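Local coordinates for protein metallo-beta-lactamase (Simiduia agarivorans, PDB 6MFI) that probably hydrolyses the amide bond of beta-lactam antibiotics at a two-zinc site, as a B3 metallo-beta-lactamase, at residues A[77-82]-A[113-118]; A[41-46]-A[62-67]; A[106-111]-A[130-135]. All blocks are in the same frame, centred on the assembly; numbering follows the deposited sequence.

Interaction 1 of 3, residues A[77-82]-A[113-118]; sequences LIDSGT and IDHVGG. With ZN (zinc ion), chain B.
Ser80 and Gly81, on the loop that leaves strand 74-78, pack against His115 and its neighbours in the zinc-binding helix 113-116 of the metallo-beta-lactamase fold. The tight part is largely backbone on backbone. The carbonyl O of His115 takes the N-H of Ser80 at 2.7 Å, nearly straight on, and a weak second bond from the N of Gly81. One residue further, Gly81 O accepts from the N of Gly118 at 3.0 Å, and the CA of Gly118 makes a CH···O contact to Thr82 O. Gly81 has a positive phi of 71°, and its CA lies 3.3 Å from Asp114 O. Ser80 OG is folded back between its own N and carbonyl carbon (chi1 69°) and lies 3.3 Å from the CA of Val116. Thr82 continues the close packing, its CG2 against Asp114 CA and Ile113 O; its OG1 caps Gly85 N and lies implausibly close to Asp44, so that bond is doubtful.

Toward the zinc the contact is looser and watery. Asp79 and His115 run side by side, bridged by a water that donates to Asp79 OD2 and accepts from His115 ND1; Tyr210 also bonds OD2, and Ser109 N bonds OD1. The water bond probably helps fix the rotation of the imidazole. Together with His253 and a water shared by both zincs, Asp114 OD2 at 2.0 Å and His115 NE2 at 2.2 Å bind the zinc ion.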
# COMPACT_ATOMS: atom_id res chain seq x y z
N LEU A 77 -1.52 7.48 7.77
CA LEU A 77 -0.88 6.17 7.78
C LEU A 77 -1.59 5.27 6.78
O LEU A 77 -2.80 5.06 6.89
CB LEU A 77 -0.90 5.56 9.18
CG LEU A 77 -0.32 4.14 9.31
CD1 LEU A 77 1.16 4.14 8.97
CD2 LEU A 77 -0.56 3.60 10.70
N ILE A 78 -0.84 4.75 5.81
CA ILE A 78 -1.38 3.86 4.79
C ILE A 78 -1.01 2.43 5.15
O ILE A 78 0.16 2.14 5.44
CB ILE A 78 -0.87 4.23 3.39
CG1 ILE A 78 -0.88 5.74 3.20
CG2 ILE A 78 -1.71 3.54 2.32
CD1 ILE A 78 -0.07 6.21 2.01
N ASP A 79 -2.00 1.54 5.15
CA ASP A 79 -1.84 0.11 5.40
C ASP A 79 -1.46 -0.17 6.84
O ASP A 79 -0.89 0.68 7.53
CB ASP A 79 -0.81 -0.50 4.44
CG ASP A 79 -1.38 -0.75 3.06
OD1 ASP A 79 -2.62 -0.68 2.90
OD2 ASP A 79 -0.59 -1.04 2.13
N SER A 80 -1.78 -1.38 7.31
CA SER A 80 -1.53 -1.80 8.68
C SER A 80 -0.74 -3.09 8.80
O SER A 80 -0.27 -3.40 9.90
CB SER A 80 -2.86 -1.97 9.43
OG SER A 80 -3.57 -3.09 8.92
N GLY A 81 -0.58 -3.85 7.72
CA GLY A 81 -0.08 -5.20 7.85
C GLY A 81 -1.14 -6.09 8.49
O GLY A 81 -2.31 -5.74 8.61
N THR A 82 -0.69 -7.27 8.90
CA THR A 82 -1.58 -8.18 9.61
C THR A 82 -1.86 -7.64 11.01
O THR A 82 -1.33 -6.61 11.43
CB THR A 82 -0.97 -9.58 9.68
OG1 THR A 82 0.21 -9.55 10.49
CG2 THR A 82 -0.61 -10.08 8.29
N ILE A 113 -5.69 -9.45 3.85
CA ILE A 113 -5.40 -9.56 5.28
C ILE A 113 -3.96 -9.17 5.59
O ILE A 113 -3.66 -8.67 6.68
CB ILE A 113 -5.73 -10.98 5.78
CG1 ILE A 113 -5.52 -11.08 7.30
CG2 ILE A 113 -4.89 -12.02 5.05
CD1 ILE A 113 -5.76 -12.46 7.86
N ASP A 114 -3.04 -9.39 4.64
CA ASP A 114 -1.64 -9.07 4.90
C ASP A 114 -1.36 -7.57 4.87
O ASP A 114 -0.24 -7.17 5.19
CB ASP A 114 -0.74 -9.79 3.90
CG ASP A 114 -1.12 -9.52 2.46
OD1 ASP A 114 -2.32 -9.55 2.15
OD2 ASP A 114 -0.21 -9.28 1.64
N HIS A 115 -2.34 -6.75 4.50
CA HIS A 115 -2.16 -5.30 4.44
C HIS A 115 -3.11 -4.52 5.34
O HIS A 115 -2.74 -3.44 5.79
CB HIS A 115 -2.31 -4.80 3.00
CG HIS A 115 -1.38 -5.46 2.03
ND1 HIS A 115 -0.01 -5.32 2.10
CD2 HIS A 115 -1.62 -6.26 0.97
CE1 HIS A 115 0.55 -6.00 1.13
NE2 HIS A 115 -0.40 -6.58 0.42
N VAL A 116 -4.31 -5.04 5.60
CA VAL A 116 -5.29 -4.31 6.40
C VAL A 116 -5.81 -5.19 7.53
O VAL A 116 -6.81 -4.88 8.17
CB VAL A 116 -6.46 -3.81 5.52
CG1 VAL A 116 -5.96 -2.83 4.47
CG2 VAL A 116 -7.17 -4.99 4.87
N GLY A 117 -5.11 -6.31 7.78
CA GLY A 117 -5.57 -7.23 8.81
C GLY A 117 -5.58 -6.62 10.19
O GLY A 117 -6.45 -6.92 11.01
N GLY A 118 -4.61 -5.75 10.48
CA GLY A 118 -4.54 -5.11 11.78
C GLY A 118 -5.02 -3.68 11.77
O GLY A 118 -4.64 -2.88 12.62
ZN ZN B . -0.22 -8.67 -0.29
O HOH W 1 0.88 -3.05 3.09
O HOH W 2 -1.76 -9.78 -0.88

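Interaction 2 of 3, residues A[41-46]-A[62-67]; sequences DAWDKP and CGIAAI
Trp43 and Ile64 make the apolar half of this contact between two loops, one following helix 30-36 and the other leading into strand 67-71. The delta methyl of Ile64 sits over one face of the indole, 3.9 Å from the centre of the five-membered ring to CD1 and 25° off the ring normal, a CH-pi contact. Ile64 CG1 lies anti to the carbonyl carbon (chi1 -64°), which brings it to 3.7 Å from Trp43 CB, and CD1 continues from there to CD1 of the indole. It is this CG1-CD1 arm that meets the tryptophan, whose own CG is likewise anti to its carbonyl carbon, beside the backbone N.

The other half surrounds Cys62. Its CB meets Asp41 OD2 at 3.5 Å and also touches CB of Asp41. That carboxylate is held at both oxygens: OD1 takes the N-H of Ala42 on its anti side, and OD2 bonds the N of Ala38. With chi1 at -61°, SG of Cys62 lies beside its own backbone N and 3.3 Å from Pro46 O, and it is joined to Cys37 in a disulfide. The long arm of Lys45 only grazes that sulfur through CG, whereas its carbonyl O receives a long but nearly straight bond from Cys62 N at 3.3 Å.

Between the halves, Gly63 CA makes a CH···O contact to Ala42 O at 3.4 Å. Trp43 lies in a type I beta turn from Ala42 to Lys45, and its ring is beside the zinc ligands Asp114 and His253, at the rim of the dinuclear site of this B3 enzyme.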
# COMPACT_ATOMS: atom_id res chain seq x y z
N ASP A 41 10.58 -10.98 2.39
CA ASP A 41 10.68 -11.48 3.75
C ASP A 41 9.30 -11.87 4.27
O ASP A 41 8.27 -11.66 3.63
CB ASP A 41 11.32 -10.43 4.66
CG ASP A 41 12.38 -11.02 5.56
OD1 ASP A 41 12.25 -12.20 5.94
OD2 ASP A 41 13.34 -10.29 5.90
N ALA A 42 9.29 -12.46 5.47
CA ALA A 42 8.04 -12.85 6.10
C ALA A 42 7.18 -11.62 6.39
O ALA A 42 7.69 -10.54 6.68
CB ALA A 42 8.31 -13.62 7.39
N TRP A 43 5.86 -11.80 6.29
CA TRP A 43 4.95 -10.67 6.45
C TRP A 43 5.02 -10.08 7.85
O TRP A 43 4.94 -8.86 8.02
CB TRP A 43 3.52 -11.11 6.13
CG TRP A 43 3.28 -11.43 4.68
CD1 TRP A 43 4.09 -11.10 3.63
CD2 TRP A 43 2.16 -12.13 4.13
NE1 TRP A 43 3.53 -11.56 2.46
CE2 TRP A 43 2.35 -12.19 2.74
CE3 TRP A 43 1.01 -12.71 4.68
CZ2 TRP A 43 1.44 -12.81 1.89
CZ3 TRP A 43 0.11 -13.32 3.84
CH2 TRP A 43 0.33 -13.37 2.46
N ASP A 44 5.17 -10.93 8.86
CA ASP A 44 5.15 -10.49 10.25
C ASP A 44 6.54 -10.40 10.87
O ASP A 44 6.66 -10.31 12.09
CB ASP A 44 4.27 -11.43 11.09
CG ASP A 44 2.83 -11.46 10.61
OD1 ASP A 44 2.34 -10.41 10.15
OD2 ASP A 44 2.19 -12.52 10.71
N LYS A 45 7.59 -10.43 10.06
CA LYS A 45 8.94 -10.32 10.60
C LYS A 45 9.21 -8.88 11.02
O LYS A 45 9.01 -7.96 10.22
CB LYS A 45 9.98 -10.77 9.58
CG LYS A 45 11.41 -10.67 10.08
CD LYS A 45 12.41 -11.18 9.06
CE LYS A 45 13.83 -11.13 9.60
NZ LYS A 45 13.98 -11.94 10.84
N PRO A 46 9.66 -8.64 12.25
CA PRO A 46 9.91 -7.26 12.70
C PRO A 46 11.03 -6.61 11.90
O PRO A 46 12.02 -7.25 11.54
CB PRO A 46 10.29 -7.43 14.17
CG PRO A 46 9.76 -8.77 14.57
CD PRO A 46 9.87 -9.62 13.34
N CYS A 62 9.43 -6.21 7.50
CA CYS A 62 10.35 -6.57 6.43
C CYS A 62 9.64 -7.13 5.21
O CYS A 62 10.23 -7.16 4.13
CB CYS A 62 11.38 -7.59 6.93
SG CYS A 62 12.42 -7.03 8.30
N GLY A 63 8.39 -7.56 5.35
CA GLY A 63 7.66 -8.15 4.24
C GLY A 63 6.45 -7.36 3.81
O GLY A 63 5.98 -7.52 2.67
N ILE A 64 5.92 -6.52 4.69
CA ILE A 64 4.72 -5.74 4.42
C ILE A 64 5.02 -4.27 4.69
O ILE A 64 5.58 -3.93 5.74
CB ILE A 64 3.52 -6.21 5.26
CG1 ILE A 64 3.15 -7.65 4.89
CG2 ILE A 64 2.33 -5.28 5.06
CD1 ILE A 64 2.73 -7.82 3.44
N ALA A 65 4.64 -3.40 3.76
CA ALA A 65 4.93 -1.98 3.86
C ALA A 65 3.81 -1.24 4.58
O ALA A 65 2.63 -1.58 4.47
CB ALA A 65 5.13 -1.37 2.47
N ALA A 66 4.20 -0.20 5.32
CA ALA A 66 3.28 0.75 5.93
C ALA A 66 3.92 2.12 5.82
O ALA A 66 5.07 2.31 6.23
CB ALA A 66 2.98 0.40 7.39
N ILE A 67 3.18 3.08 5.26
CA ILE A 67 3.72 4.39 4.92
C ILE A 67 3.15 5.42 5.88
O ILE A 67 1.92 5.59 5.96
CB ILE A 67 3.42 4.76 3.46
CG1 ILE A 67 3.87 3.64 2.52
CG2 ILE A 67 4.08 6.08 3.09
CD1 ILE A 67 5.34 3.28 2.67

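Interaction 3 of 3, residues A[106-111]-A[130-135]; sequences LLHSHE and LYASPA. With ZN (zinc ion), chain C.
Leu106 meets Leu130 and Tyr131 where two parallel strands run side by side. Its carbonyl O accepts the N-H of Tyr131 at 3.0 Å, and its CB packs at 3.7 Å on CD1 of Leu130, on the same side of the sheet. Leu107 reaches across with CD2, which comes to 3.9 Å from the CB of Tyr131. Past it the strands part, and a water bridges them, accepting from His108 N and donating to Tyr131 O at 2.6 Å.

The His108 ring then spans the widening gap. CG stands between the backbone N and the carbonyl carbon (chi1 69°), and the ring lies with its NE2 edge toward the other segment. Ser133 N donates to this NE2 at 3.3 Å, only 5° out of the ring plane, so NE2 acts as acceptor; ND1 gives a weak bond to Ser109 O. Beside it, CD2 of the ring touches CB of Ala132 at 3.5 Å. His110 turns from this contact to one zinc, bound through NE2 with His112, His188 and the shared water, while Asp212 holds its ND1. Glu111 returns with OE1 near Ala135, though its carboxylate is bonded to Gly191 and Thr189.

Strand 103-107 lies between strands 74-78 and 129-132; helix 119-126 packs on Leu106 and Leu130, helix 134-142 begins beside His108, and Leu193 of strand 193-199 touches His108.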
# COMPACT_ATOMS: atom_id res chain seq x y z
N LEU A 106 -6.35 6.98 8.35
CA LEU A 106 -5.85 5.68 7.93
C LEU A 106 -6.29 5.41 6.50
O LEU A 106 -7.48 5.54 6.18
CB LEU A 106 -6.36 4.57 8.86
CG LEU A 106 -5.82 4.54 10.29
CD1 LEU A 106 -6.59 3.53 11.12
CD2 LEU A 106 -4.34 4.23 10.30
N LEU A 107 -5.34 5.03 5.65
CA LEU A 107 -5.61 4.67 4.27
C LEU A 107 -5.16 3.23 4.03
O LEU A 107 -4.54 2.60 4.89
CB LEU A 107 -4.90 5.62 3.29
CG LEU A 107 -5.18 7.11 3.48
CD1 LEU A 107 -4.40 7.94 2.47
CD2 LEU A 107 -6.67 7.40 3.38
N HIS A 108 -5.47 2.72 2.84
CA HIS A 108 -5.18 1.33 2.51
C HIS A 108 -4.74 1.22 1.06
O HIS A 108 -5.09 2.06 0.22
CB HIS A 108 -6.40 0.43 2.74
CG HIS A 108 -7.52 0.67 1.78
ND1 HIS A 108 -7.51 0.20 0.49
CD2 HIS A 108 -8.70 1.33 1.93
CE1 HIS A 108 -8.62 0.56 -0.13
NE2 HIS A 108 -9.36 1.25 0.73
N SER A 109 -3.98 0.17 0.77
CA SER A 109 -3.67 -0.19 -0.61
C SER A 109 -4.80 -1.05 -1.16
O SER A 109 -5.62 -0.57 -1.96
CB SER A 109 -2.34 -0.94 -0.69
OG SER A 109 -2.33 -2.07 0.17
N HIS A 110 -4.87 -2.31 -0.74
CA HIS A 110 -5.99 -3.17 -1.07
C HIS A 110 -6.37 -4.00 0.15
O HIS A 110 -5.59 -4.14 1.10
CB HIS A 110 -5.68 -4.07 -2.28
CG HIS A 110 -4.55 -5.03 -2.06
ND1 HIS A 110 -3.27 -4.77 -2.48
CD2 HIS A 110 -4.52 -6.26 -1.49
CE1 HIS A 110 -2.49 -5.79 -2.17
NE2 HIS A 110 -3.23 -6.71 -1.57
N GLU A 111 -7.58 -4.56 0.10
CA GLU A 111 -8.26 -5.12 1.27
C GLU A 111 -7.88 -6.57 1.55
O GLU A 111 -8.74 -7.37 1.91
CB GLU A 111 -9.77 -4.98 1.09
CG GLU A 111 -10.31 -5.62 -0.19
CD GLU A 111 -10.25 -4.71 -1.40
OE1 GLU A 111 -11.14 -4.82 -2.27
OE2 GLU A 111 -9.33 -3.87 -1.48
N LEU A 130 -10.85 5.95 9.35
CA LEU A 130 -10.38 5.08 8.28
C LEU A 130 -11.16 5.36 7.01
O LEU A 130 -12.39 5.24 6.99
CB LEU A 130 -10.51 3.62 8.69
CG LEU A 130 -10.33 2.54 7.63
CD1 LEU A 130 -8.94 2.62 7.02
CD2 LEU A 130 -10.57 1.18 8.24
N TYR A 131 -10.45 5.75 5.95
CA TYR A 131 -11.04 5.99 4.65
C TYR A 131 -10.77 4.79 3.74
O TYR A 131 -9.65 4.26 3.72
CB TYR A 131 -10.48 7.26 4.01
CG TYR A 131 -10.88 8.54 4.71
CD1 TYR A 131 -10.20 9.00 5.82
CD2 TYR A 131 -11.96 9.29 4.24
CE1 TYR A 131 -10.56 10.17 6.46
CE2 TYR A 131 -12.33 10.47 4.87
CZ TYR A 131 -11.63 10.90 5.98
OH TYR A 131 -12.00 12.06 6.62
N ALA A 132 -11.78 4.38 2.99
CA ALA A 132 -11.66 3.19 2.16
C ALA A 132 -12.57 3.32 0.94
O ALA A 132 -13.62 3.95 1.00
CB ALA A 132 -12.00 1.92 2.94
N SER A 133 -12.15 2.69 -0.16
CA SER A 133 -12.99 2.59 -1.33
C SER A 133 -14.23 1.75 -1.01
O SER A 133 -14.22 0.97 -0.05
CB SER A 133 -12.21 1.97 -2.49
OG SER A 133 -11.78 0.66 -2.17
N PRO A 134 -15.31 1.92 -1.78
CA PRO A 134 -16.54 1.16 -1.48
C PRO A 134 -16.35 -0.34 -1.41
O PRO A 134 -16.88 -0.98 -0.49
CB PRO A 134 -17.47 1.56 -2.64
CG PRO A 134 -17.02 2.93 -3.01
CD PRO A 134 -15.52 2.93 -2.83
N ALA A 135 -15.60 -0.93 -2.34
CA ALA A 135 -15.38 -2.38 -2.31
C ALA A 135 -14.51 -2.77 -1.12
O ALA A 135 -14.76 -3.80 -0.48
CB ALA A 135 -14.75 -2.85 -3.61
ZN ZN C . -3.22 -8.89 -1.88
O HOH W 3 -7.95 4.27 1.70
O HOH W 2 -1.76 -9.78 -0.88

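Interactions 1 and 3 are buried: interaction 1 packs the loop after strand 74-78 on helix 113-116, and interaction 3 pairs the next strand, 103-107, with 129-132. The zinc ligands of both follow strand 103-107. A backbone bond from Asp79 N to Leu107 O joins them directly, and one water bridges their two metals. Interaction 2 is only partly buried and lies nearer the surface; it reaches interaction 1 through Ile64 packed on Asp114 and the bond from Ile78 N to Ile67 O, yet stays about 7 Å from interaction 3 at the nearest atoms. Chemistry follows place: glycine-rich backbone bonding in interaction 1, strand pairing with a histidine and a water in interaction 3, an aromatic face and a disulfide cysteine in interaction 2.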